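Local coordinates for DNA repair protein rad60 (Schizosaccharomyces pombe, PDB 3GOE) that is required for repair of DNA double-strand breaks by recombination between sister chromatids and is represented here by its SUMO-like domain, at residues L12-S17 with K33-R38; E20-S25 with T41-S46. All coordinates share one frame; numbering follows the deposited sequence.

Contact 1: L12-S17 with K33-R38; sequences LLLRSS and KDLIKR. With CA (calcium ion), chain B.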
loop_
_atom_site.group_PDB
_atom_site.type_symbol
_atom_site.label_atom_id
_atom_site.label_comp_id
_atom_site.label_asym_id
_atom_site.label_seq_id
_atom_site.Cartn_x
_atom_site.Cartn_y
_atom_site.Cartn_z
ATOM N N LEU A 12 -6.395 3.181 -1.562
ATOM C CA LEU A 12 -5.806 2.147 -2.402
ATOM C C LEU A 12 -6.585 0.867 -2.246
ATOM O O LEU A 12 -6.990 0.503 -1.145
ATOM C CB LEU A 12 -4.335 1.901 -2.048
ATOM C CG LEU A 12 -3.387 3.040 -2.289
ATOM C CD1 LEU A 12 -2.006 2.716 -1.651
ATOM C CD2 LEU A 12 -3.232 3.438 -3.759
ATOM N N LEU A 13 -6.739 0.132 -3.349
ATOM C CA LEU A 13 -7.273 -1.205 -3.328
ATOM C C LEU A 13 -6.118 -2.193 -3.372
ATOM O O LEU A 13 -5.329 -2.193 -4.311
ATOM C CB LEU A 13 -8.200 -1.429 -4.497
ATOM C CG LEU A 13 -8.715 -2.848 -4.692
ATOM C CD1 LEU A 13 -9.506 -3.323 -3.520
ATOM C CD2 LEU A 13 -9.521 -2.882 -5.975
ATOM N N LEU A 14 -6.015 -3.014 -2.338
ATOM C CA LEU A 14 -5.000 -4.089 -2.251
ATOM C C LEU A 14 -5.703 -5.418 -2.539
ATOM O O LEU A 14 -6.516 -5.880 -1.760
ATOM C CB LEU A 14 -4.320 -4.108 -0.899
ATOM C CG LEU A 14 -3.117 -3.180 -0.752
ATOM C CD1 LEU A 14 -3.468 -1.738 -1.055
ATOM C CD2 LEU A 14 -2.431 -3.332 0.568
ATOM N N ARG A 15 -5.389 -6.000 -3.669
ATOM C CA ARG A 15 -5.911 -7.272 -4.115
ATOM C C ARG A 15 -4.907 -8.371 -3.743
ATOM O O ARG A 15 -3.710 -8.181 -3.903
ATOM C CB ARG A 15 -6.118 -7.314 -5.633
ATOM C CG ARG A 15 -7.003 -6.300 -6.301
ATOM C CD ARG A 15 -7.057 -6.428 -7.837
ATOM N NE ARG A 15 -7.970 -5.507 -8.498
ATOM C CZ ARG A 15 -9.249 -5.727 -8.733
ATOM N NH1 ARG A 15 -9.990 -4.828 -9.355
ATOM N NH2 ARG A 15 -9.850 -6.893 -8.337
ATOM N N SER A 16 -5.387 -9.496 -3.289
ATOM C CA SER A 16 -4.506 -10.568 -2.906
ATOM C C SER A 16 -5.084 -11.915 -3.359
ATOM O O SER A 16 -6.269 -12.160 -3.058
ATOM C CB SER A 16 -4.301 -10.570 -1.411
ATOM O OG SER A 16 -3.403 -11.648 -1.125
ATOM N N SER A 17 -4.313 -12.736 -4.036
ATOM C CA SER A 17 -4.850 -14.013 -4.495
ATOM C C SER A 17 -4.929 -15.020 -3.366
ATOM O O SER A 17 -5.687 -16.005 -3.451
ATOM C CB SER A 17 -3.948 -14.492 -5.663
ATOM O OG SER A 17 -2.751 -15.010 -5.150
ATOM N N LYS A 33 6.433 -0.358 3.177
ATOM C CA LYS A 33 6.450 -1.346 4.260
ATOM C C LYS A 33 5.359 -1.041 5.277
ATOM O O LYS A 33 4.679 -1.959 5.756
ATOM C CB LYS A 33 7.835 -1.376 4.931
ATOM C CG LYS A 33 7.944 -2.506 5.939
ATOM C CD LYS A 33 9.291 -2.535 6.571
ATOM C CE LYS A 33 10.356 -3.288 5.873
ATOM N NZ LYS A 33 11.370 -3.494 6.992
ATOM N N ASP A 34 5.161 0.207 5.641
ATOM C CA ASP A 34 4.119 0.616 6.554
ATOM C C ASP A 34 2.752 0.180 5.995
ATOM O O ASP A 34 1.885 -0.304 6.722
ATOM C CB ASP A 34 4.117 2.114 6.760
ATOM C CG ASP A 34 5.231 2.717 7.557
ATOM O OD1 ASP A 34 5.756 2.037 8.477
ATOM O OD2 ASP A 34 5.535 3.905 7.323
ATOM N N LEU A 35 2.522 0.426 4.692
ATOM C CA LEU A 35 1.282 0.025 4.042
ATOM C C LEU A 35 1.063 -1.480 4.184
ATOM O O LEU A 35 -0.050 -1.927 4.482
ATOM C CB LEU A 35 1.330 0.470 2.577
ATOM C CG LEU A 35 0.196 -0.009 1.668
ATOM C CD1 LEU A 35 -1.190 0.345 2.207
ATOM C CD2 LEU A 35 0.422 0.543 0.264
ATOM N N ILE A 36 2.131 -2.266 3.972
ATOM C CA ILE A 36 2.018 -3.700 4.158
ATOM C C ILE A 36 1.699 -4.076 5.568
ATOM O O ILE A 36 0.839 -4.927 5.851
ATOM C CB ILE A 36 3.296 -4.433 3.632
ATOM C CG1 ILE A 36 3.516 -4.176 2.156
ATOM C CG2 ILE A 36 3.184 -5.911 3.911
ATOM C CD1 ILE A 36 4.891 -4.620 1.664
ATOM N N LYS A 37 2.383 -3.463 6.551
ATOM C CA LYS A 37 2.118 -3.729 7.950
ATOM C C LYS A 37 0.652 -3.435 8.295
ATOM O O LYS A 37 0.030 -4.172 9.062
ATOM C CB LYS A 37 3.027 -2.927 8.876
ATOM C CG LYS A 37 4.458 -3.388 8.890
ATOM C CD LYS A 37 5.307 -2.507 9.821
ATOM C CE LYS A 37 6.703 -3.016 10.015
ATOM N NZ LYS A 37 7.416 -2.104 10.927
ATOM N N ARG A 38 0.131 -2.330 7.797
ATOM C CA ARG A 38 -1.258 -1.941 8.065
ATOM C C ARG A 38 -2.224 -2.913 7.391
ATOM O O ARG A 38 -3.217 -3.317 7.996
ATOM C CB ARG A 38 -1.467 -0.494 7.620
ATOM C CG ARG A 38 -2.896 -0.019 7.836
ATOM C CD ARG A 38 -3.364 0.009 9.266
ATOM N NE ARG A 38 -2.597 0.862 10.158
ATOM C CZ ARG A 38 -2.755 2.177 10.280
ATOM N NH1 ARG A 38 -3.612 2.840 9.549
ATOM N NH2 ARG A 38 -2.009 2.881 11.163
HETATM CA CA CA B . -8.473 -12.013 -2.451
HETATM O O HOH W 1 -8.703 -14.037 -1.732
HETATM O O HOH W 2 -8.624 -11.978 -4.219
#
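Leu-35 of the helix meets two leucines of strand 9-16, and all three side chains are buried. The closer of the two contacts is between Leu-35 CD2 and Leu-12 CD1, methyl against methyl at 3.8 Å, with the two side chains lying obliquely across one another. Leu-35 CD1 is further from its neighbour, 4.2 Å from Leu-14 CD2, so the isobutyl fork of Leu-35 uses one branch for each strand leucine. A chi1 of 173° sets CG of Leu-35 anti to the backbone N, and chi2 of 55° then spreads the two methyls, one to each leucine. The backbones themselves stay well apart: the nearest CA atoms, of Leu-14 and Ile-36, are 9.5 Å from each other. This is the layering of the ubiquitin-like beta-grasp fold, a helix packed across a mixed sheet, and Leu-24, Ile-26 and Leu-53 also touch Leu-35 there. Ile-36 directs its CB away from the strand and packs on Phe-47, Ile-51 and Leu-53. The other face of the strand is the more exposed one: there Arg-15 lays one face of its guanidinium over Leu-13 CD2, 3.7 Å above the plane and toward the rim, while its NE is hydrogen-bonded to Gln-76 OE1. Further along the segment, Ser-16 O binds the calcium ion at 2.3 Å; Ser-19 O and Asp-21 OD1 bind it too.

Contact 2: E20-S25 with T41-S46; sequences EDLRLS and TEVKIS. With CA (calcium ion), chain B.
Val-43 CG1 lies over one face of the Glu-20 carboxylate at its OE1 end, while water 3 approaches OE1 nearer the edge, tilted to the other side. Val-43 CG1 is 3.7 Å from Glu-20 OE1, a polar oxygen set against a methyl, and the two side chains run past each other in opposite directions. Here, in the beta-grasp fold of this SUMO-like domain, the C-terminal end of helix 32-43 rests against the start of strand 22-27. The second carboxylate, that of Asp-21, takes no part in the contact with the helix: its CB points away, and OD1 binds calcium at 2.3 Å while OD2 stays 3.7 Å from the ion, so the aspartate is monodentate. Leu-22 and Val-43 supply the apolar part of the contact. With CG anti to the backbone N (chi1 -177°), Leu-22 brings its CD2 to Glu-42 CB at 3.5 Å, crossing that side chain at about a right angle, and its CB lies 4.1 Å from Val-43 CG1. Just beyond Val-43 the chain leaves the helix at Lys-44, whose phi is positive (68°). Water 3 bridges the two segments, donating to Glu-20 OE1 and to Val-43 O, at 2.9 Å each.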
loop_
_atom_site.group_PDB
_atom_site.type_symbol
_atom_site.label_atom_id
_atom_site.label_comp_id
_atom_site.label_asym_id
_atom_site.label_seq_id
_atom_site.Cartn_x
_atom_site.Cartn_y
_atom_site.Cartn_z
ATOM N N GLU A 20 -7.425 -11.764 2.017
ATOM C CA GLU A 20 -8.592 -10.877 1.878
ATOM C C GLU A 20 -8.183 -9.606 1.168
ATOM O O GLU A 20 -7.220 -8.952 1.538
ATOM C CB GLU A 20 -9.224 -10.501 3.221
ATOM C CG GLU A 20 -10.440 -9.557 3.217
ATOM C CD GLU A 20 -10.975 -9.080 4.554
ATOM O OE1 GLU A 20 -10.322 -9.330 5.610
ATOM O OE2 GLU A 20 -12.084 -8.457 4.722
ATOM N N ASP A 21 -8.918 -9.254 0.139
ATOM C CA ASP A 21 -8.677 -7.990 -0.518
ATOM C C ASP A 21 -9.070 -6.916 0.462
ATOM O O ASP A 21 -9.882 -7.215 1.362
ATOM C CB ASP A 21 -9.510 -7.907 -1.794
ATOM C CG ASP A 21 -9.152 -8.923 -2.842
ATOM O OD1 ASP A 21 -8.209 -9.715 -2.691
ATOM O OD2 ASP A 21 -9.892 -8.891 -3.839
ATOM N N LEU A 22 -8.497 -5.732 0.328
ATOM C CA LEU A 22 -8.776 -4.659 1.263
ATOM C C LEU A 22 -8.660 -3.299 0.578
ATOM O O LEU A 22 -7.658 -3.034 -0.036
ATOM C CB LEU A 22 -7.792 -4.761 2.420
ATOM C CG LEU A 22 -7.991 -3.743 3.542
ATOM C CD1 LEU A 22 -9.266 -4.053 4.288
ATOM C CD2 LEU A 22 -6.801 -3.665 4.507
ATOM N N ARG A 23 -9.603 -2.444 0.808
ATOM C CA ARG A 23 -9.521 -1.076 0.418
ATOM C C ARG A 23 -9.052 -0.238 1.689
ATOM O O ARG A 23 -9.679 -0.343 2.717
ATOM C CB ARG A 23 -10.872 -0.817 -0.215
ATOM C CG ARG A 23 -10.853 0.262 -1.232
ATOM C CD ARG A 23 -12.382 0.514 -1.501
ATOM N NE ARG A 23 -12.614 -0.247 -2.682
ATOM C CZ ARG A 23 -12.113 0.265 -3.808
ATOM N NH1 ARG A 23 -11.482 1.433 -3.839
ATOM N NH2 ARG A 23 -12.284 -0.418 -4.876
ATOM N N LEU A 24 -7.957 0.482 1.631
ATOM C CA LEU A 24 -7.329 1.225 2.744
ATOM C C LEU A 24 -7.185 2.675 2.397
ATOM O O LEU A 24 -6.973 2.973 1.240
ATOM C CB LEU A 24 -5.883 0.719 3.184
ATOM C CG LEU A 24 -5.699 -0.676 3.443
ATOM C CD1 LEU A 24 -5.631 -1.452 2.126
ATOM C CD2 LEU A 24 -4.373 -0.777 4.150
ATOM N N SER A 25 -7.265 3.548 3.375
ATOM C CA SER A 25 -6.991 4.966 3.170
ATOM C C SER A 25 -5.764 5.221 4.034
ATOM O O SER A 25 -5.773 5.176 5.257
ATOM C CB SER A 25 -8.156 5.795 3.572
ATOM O OG SER A 25 -8.697 5.445 4.830
ATOM N N THR A 41 -2.315 -6.026 9.673
ATOM C CA THR A 41 -3.119 -5.917 10.889
ATOM C C THR A 41 -4.605 -5.795 10.535
ATOM O O THR A 41 -5.443 -6.285 11.344
ATOM C CB THR A 41 -2.680 -4.798 11.820
ATOM O OG1 THR A 41 -2.663 -3.519 11.204
ATOM C CG2 THR A 41 -1.302 -5.029 12.427
ATOM N N GLU A 42 -4.973 -5.217 9.440
ATOM C CA GLU A 42 -6.388 -5.072 9.092
ATOM C C GLU A 42 -6.998 -6.398 8.704
ATOM O O GLU A 42 -8.149 -6.684 9.051
ATOM C CB GLU A 42 -6.553 -4.054 7.956
ATOM C CG GLU A 42 -6.321 -2.625 8.354
ATOM C CD GLU A 42 -7.403 -2.141 9.269
ATOM O OE1 GLU A 42 -8.571 -2.374 8.979
ATOM O OE2 GLU A 42 -7.158 -1.576 10.315
ATOM N N VAL A 43 -6.272 -7.253 7.995
ATOM C CA VAL A 43 -6.829 -8.542 7.583
ATOM C C VAL A 43 -6.401 -9.667 8.513
ATOM O O VAL A 43 -6.813 -10.816 8.338
ATOM C CB VAL A 43 -6.505 -8.872 6.119
ATOM C CG1 VAL A 43 -7.011 -7.792 5.126
ATOM C CG2 VAL A 43 -5.064 -9.175 5.863
ATOM N N LYS A 44 -5.579 -9.387 9.484
ATOM C CA LYS A 44 -5.155 -10.291 10.575
ATOM C C LYS A 44 -4.283 -11.428 10.072
ATOM O O LYS A 44 -4.345 -12.560 10.575
ATOM C CB LYS A 44 -6.347 -10.801 11.395
ATOM C CG LYS A 44 -7.142 -9.593 12.018
ATOM C CD LYS A 44 -8.193 -10.061 13.020
ATOM C CE LYS A 44 -8.991 -8.850 13.587
ATOM N NZ LYS A 44 -8.164 -7.622 13.449
ATOM N N ILE A 45 -3.384 -11.128 9.152
ATOM C CA ILE A 45 -2.325 -12.055 8.756
ATOM C C ILE A 45 -1.025 -11.599 9.347
ATOM O O ILE A 45 -0.844 -10.406 9.699
ATOM C CB ILE A 45 -2.219 -12.267 7.251
ATOM C CG1 ILE A 45 -1.696 -11.071 6.491
ATOM C CG2 ILE A 45 -3.558 -12.767 6.701
ATOM C CD1 ILE A 45 -1.408 -11.287 5.028
ATOM N N SER A 46 -0.042 -12.494 9.452
ATOM C CA SER A 46 1.209 -12.130 10.054
ATOM C C SER A 46 2.118 -11.355 9.090
ATOM O O SER A 46 2.406 -11.812 7.994
ATOM C CB SER A 46 1.972 -13.357 10.531
ATOM O OG SER A 46 1.324 -13.984 11.562
HETATM CA CA CA B . -8.473 -12.013 -2.451
HETATM O O HOH W 3 -8.840 -11.609 6.466
HETATM O O HOH W 1 -8.703 -14.037 -1.732
HETATM O O HOH W 2 -8.624 -11.978 -4.219
#

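Both contacts join helix 32-43 to the same sheet, contact 1 through strand 9-16 and contact 2 through its neighbour 22-27. Their centres are about 7 Å apart, and antiparallel backbone pairing probably ties them: Leu-14 N lies 2.8 Å from Leu-22 O, and Leu-12 N 2.9 Å from Leu-24 O. Contact 1 is core, its centre about 4 Å from the chain centre, with purely aliphatic chemistry between its segments. Contact 2 is a surface contact, about 10 Å out, and mixes methyl packing with one carboxylate, that of Glu-20, and a bridging water. Calcium draws on both, bound by Ser-16 O in contact 1, Asp-21 OD1 in contact 2 and Ser-19 O of the turn between them.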